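Side-chain contact in M152 protein (PDB 4G59), which is a viral MHC class I-like glycoprotein of murine cytomegalovirus that probably binds host RAE-1 ligands of NKG2D and holds them inside infected cells, helping evade immune detection: residues 27-32 with 80-85. Residues are numbered along the deposited sequence; the frame is centred on the assembly and turned at random.
Sequences SYREGP and FVYEYI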
ATOM      1  N   SER B  27      -4.262   6.183  11.513  1.00 30.71           N
ATOM      2  CA  SER B  27      -5.172   7.109  10.859  1.00 31.33           C
ATOM      3  C   SER B  27      -4.450   7.907   9.786  1.00 35.73           C
ATOM      4  O   SER B  27      -3.449   8.614  10.045  1.00 32.94           O
ATOM      5  CB  SER B  27      -5.861   8.019  11.869  1.00 30.15           C
ATOM      6  OG  SER B  27      -6.904   7.325  12.508  1.00 38.34           O
ATOM      7  N   TYR B  28      -4.978   7.771   8.578  1.00 33.37           N
ATOM      8  CA  TYR B  28      -4.415   8.387   7.396  1.00 36.02           C
ATOM      9  C   TYR B  28      -5.444   9.323   6.813  1.00 39.15           C
ATOM     10  O   TYR B  28      -6.508   8.876   6.323  1.00 39.03           O
ATOM     11  CB  TYR B  28      -4.103   7.296   6.366  1.00 37.60           C
ATOM     12  CG  TYR B  28      -3.711   7.808   4.988  1.00 41.68           C
ATOM     13  CD1 TYR B  28      -2.846   8.882   4.838  1.00 35.76           C
ATOM     14  CD2 TYR B  28      -4.176   7.180   3.833  1.00 43.00           C
ATOM     15  CE1 TYR B  28      -2.479   9.336   3.589  1.00 36.63           C
ATOM     16  CE2 TYR B  28      -3.799   7.634   2.572  1.00 38.56           C
ATOM     17  CZ  TYR B  28      -2.955   8.710   2.463  1.00 37.37           C
ATOM     18  OH  TYR B  28      -2.585   9.166   1.209  1.00 41.31           O
ATOM     19  N   ARG B  29      -5.137  10.615   6.853  1.00 40.84           N
ATOM     20  CA  ARG B  29      -5.984  11.595   6.195  1.00 39.88           C
ATOM     21  C   ARG B  29      -5.494  11.817   4.781  1.00 39.12           C
ATOM     22  O   ARG B  29      -4.393  12.322   4.559  1.00 40.18           O
ATOM     23  CB  ARG B  29      -6.008  12.920   6.942  1.00 42.63           C
ATOM     24  CG  ARG B  29      -6.999  13.886   6.329  1.00 41.72           C
ATOM     25  CD  ARG B  29      -6.988  15.225   7.018  1.00 46.22           C
ATOM     26  NE  ARG B  29      -8.181  15.975   6.650  1.00 49.97           N
ATOM     27  CZ  ARG B  29      -8.260  16.765   5.584  1.00 51.85           C
ATOM     28  NH1 ARG B  29      -7.208  16.927   4.777  1.00 47.42           N
ATOM     29  NH2 ARG B  29      -9.397  17.395   5.329  1.00 51.56           N
ATOM     30  N   GLU B  30      -6.342  11.444   3.839  1.00 41.16           N
ATOM     31  CA  GLU B  30      -6.026  11.466   2.422  1.00 43.82           C
ATOM     32  C   GLU B  30      -6.540  12.761   1.791  1.00 45.24           C
ATOM     33  O   GLU B  30      -5.866  13.389   0.960  1.00 44.65           O
ATOM     34  CB  GLU B  30      -6.722  10.271   1.787  1.00 41.97           C
ATOM     35  CG  GLU B  30      -6.439  10.053   0.348  1.00 44.39           C
ATOM     36  CD  GLU B  30      -7.259   8.918  -0.192  1.00 45.31           C
ATOM     37  OE1 GLU B  30      -8.423   8.780   0.248  1.00 54.28           O
ATOM     38  OE2 GLU B  30      -6.744   8.166  -1.047  1.00 52.95           O
ATOM     39  N   GLY B  31      -7.755  13.137   2.180  1.00 41.97           N
ATOM     40  CA  GLY B  31      -8.350  14.381   1.743  1.00 47.72           C
ATOM     41  C   GLY B  31      -9.481  14.805   2.663  1.00 48.27           C
ATOM     42  O   GLY B  31      -9.630  14.257   3.749  1.00 44.61           O
ATOM     43  N   PRO B  32     -10.277  15.795   2.230  1.00 49.37           N
ATOM     44  CA  PRO B  32     -11.418  16.295   3.010  1.00 48.19           C
ATOM     45  C   PRO B  32     -12.374  15.172   3.375  1.00 44.82           C
ATOM     46  O   PRO B  32     -12.916  14.547   2.475  1.00 46.56           O
ATOM     47  CB  PRO B  32     -12.100  17.256   2.037  1.00 45.12           C
ATOM     48  CG  PRO B  32     -10.956  17.769   1.165  1.00 47.82           C
ATOM     49  CD  PRO B  32     -10.052  16.571   0.992  1.00 46.54           C
ATOM     50  N   PHE B  80      -9.318  15.814  15.143  1.00 45.35           N
ATOM     51  CA  PHE B  80      -7.978  16.304  15.465  1.00 43.56           C
ATOM     52  C   PHE B  80      -7.144  16.624  14.224  1.00 45.11           C
ATOM     53  O   PHE B  80      -6.493  17.664  14.149  1.00 49.05           O
ATOM     54  CB  PHE B  80      -7.233  15.292  16.351  1.00 43.83           C
ATOM     55  CG  PHE B  80      -5.745  15.573  16.490  1.00 43.03           C
ATOM     56  CD1 PHE B  80      -5.289  16.724  17.124  1.00 39.18           C
ATOM     57  CD2 PHE B  80      -4.802  14.670  15.997  1.00 40.84           C
ATOM     58  CE1 PHE B  80      -3.905  16.973  17.253  1.00 43.25           C
ATOM     59  CE2 PHE B  80      -3.424  14.909  16.122  1.00 42.72           C
ATOM     60  CZ  PHE B  80      -2.972  16.064  16.750  1.00 39.51           C
ATOM     61  N   VAL B  81      -7.158  15.712  13.259  1.00 46.82           N
ATOM     62  CA  VAL B  81      -6.325  15.832  12.061  1.00 47.94           C
ATOM     63  C   VAL B  81      -6.863  16.944  11.156  1.00 47.37           C
ATOM     64  O   VAL B  81      -6.090  17.613  10.452  1.00 49.32           O
ATOM     65  CB  VAL B  81      -6.206  14.466  11.306  1.00 42.21           C
ATOM     66  CG1 VAL B  81      -5.417  14.617  10.031  1.00 42.78           C
ATOM     67  CG2 VAL B  81      -5.550  13.410  12.194  1.00 39.24           C
ATOM     68  N   TYR B  82      -8.183  17.151  11.194  1.00 47.50           N
ATOM     69  CA  TYR B  82      -8.807  18.241  10.447  1.00 48.45           C
ATOM     70  C   TYR B  82      -8.361  19.606  10.978  1.00 54.67           C
ATOM     71  O   TYR B  82      -7.916  20.451  10.199  1.00 56.88           O
ATOM     72  CB  TYR B  82     -10.334  18.127  10.463  1.00 46.84           C
ATOM     73  CG  TYR B  82     -11.043  19.375   9.981  1.00 55.06           C
ATOM     74  CD1 TYR B  82     -11.056  19.714   8.634  1.00 62.62           C
ATOM     75  CD2 TYR B  82     -11.699  20.216  10.871  1.00 57.76           C
ATOM     76  CE1 TYR B  82     -11.702  20.856   8.188  1.00 65.79           C
ATOM     77  CE2 TYR B  82     -12.345  21.359  10.433  1.00 62.08           C
ATOM     78  CZ  TYR B  82     -12.340  21.674   9.092  1.00 65.75           C
ATOM     79  OH  TYR B  82     -12.972  22.810   8.644  1.00 68.12           O
ATOM     80  N   GLU B  83      -8.478  19.825  12.290  1.00 51.29           N
ATOM     81  CA  GLU B  83      -7.971  21.060  12.898  1.00 52.92           C
ATOM     82  C   GLU B  83      -6.500  21.268  12.557  1.00 54.99           C
ATOM     83  O   GLU B  83      -6.124  22.333  12.083  1.00 57.06           O
ATOM     84  CB  GLU B  83      -8.125  21.063  14.419  1.00 44.35           C
ATOM     85  CG  GLU B  83      -9.502  20.705  14.936  1.00 54.90           C
ATOM     86  CD  GLU B  83     -10.565  21.720  14.580  1.00 63.95           C
ATOM     87  OE1 GLU B  83     -10.308  22.931  14.733  1.00 70.86           O
ATOM     88  OE2 GLU B  83     -11.666  21.303  14.158  1.00 71.46           O
ATOM     89  N   TYR B  84      -5.681  20.243  12.798  1.00 51.11           N
ATOM     90  CA  TYR B  84      -4.237  20.334  12.596  1.00 52.37           C
ATOM     91  C   TYR B  84      -3.911  20.811  11.195  1.00 54.20           C
ATOM     92  O   TYR B  84      -3.150  21.766  11.025  1.00 50.70           O
ATOM     93  CB  TYR B  84      -3.592  18.973  12.832  1.00 48.12           C
ATOM     94  CG  TYR B  84      -2.105  18.896  12.555  1.00 45.08           C
ATOM     95  CD1 TYR B  84      -1.271  19.982  12.760  1.00 46.58           C
ATOM     96  CD2 TYR B  84      -1.535  17.719  12.095  1.00 46.65           C
ATOM     97  CE1 TYR B  84       0.093  19.895  12.517  1.00 48.08           C
ATOM     98  CE2 TYR B  84      -0.174  17.626  11.840  1.00 44.04           C
ATOM     99  CZ  TYR B  84       0.631  18.712  12.049  1.00 42.63           C
ATOM    100  OH  TYR B  84       1.979  18.614  11.798  1.00 40.19           O
ATOM    101  N   ILE B  85      -4.498  20.142  10.203  1.00 52.23           N
ATOM    102  CA  ILE B  85      -4.246  20.449   8.799  1.00 54.36           C
ATOM    103  C   ILE B  85      -4.641  21.889   8.431  1.00 60.56           C
ATOM    104  O   ILE B  85      -3.843  22.624   7.828  1.00 61.67           O
ATOM    105  CB  ILE B  85      -4.946  19.427   7.867  1.00 54.85           C
ATOM    106  CG1 ILE B  85      -4.112  18.156   7.748  1.00 47.08           C
ATOM    107  CG2 ILE B  85      -5.188  20.029   6.486  1.00 59.97           C
ATOM    108  CD1 ILE B  85      -2.739  18.392   7.140  1.00 47.77           C
TER
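Arg29 sets CG opposite its backbone N (chi1 -174°) and stays extended as far as NE, so its aliphatic stem runs from strand to helix past Val81 and Ile85. On the helix, Val81 turns CG1 away from its own N (chi1 177°), and this one methyl makes the closest contact: it lies 3.5 Å from Arg29 CD and 3.6 Å from Arg29 CB, the two side chains running alongside one another with their ends pointing opposite ways. One helical turn on, Ile85 crosses the stem at a slant, its CG1 4.2 Å from Arg29 CD. Ile85 CG2 lies over one face of the guanidinium, 4.1 Å from Arg29 NH1. On the opposite face, Gly31 O lies 3.4 Å above the plane, over its centre, sandwiching the guanidinium between oxygen and methyl. Tyr82 CD1 stands 4.4 Å from Arg29 NH2, which approaches the tyrosine ring at its edge, near its plane. No hydrogen bond joins the two segments; the contact is van der Waals packing, mostly of arginine methylenes on Val81 and Ile85. The axes of strand 27-31 and helix 80-85 pass 9.9 Å apart at -53°, a helix laid on the sheet as in the MHC class I-like platform. Phe35 from strand 34-40 touches both Arg29 and Val81, while Val95 and Phe97 from strand 95-103, the other neighbour of strand 22-31, pack against Val81.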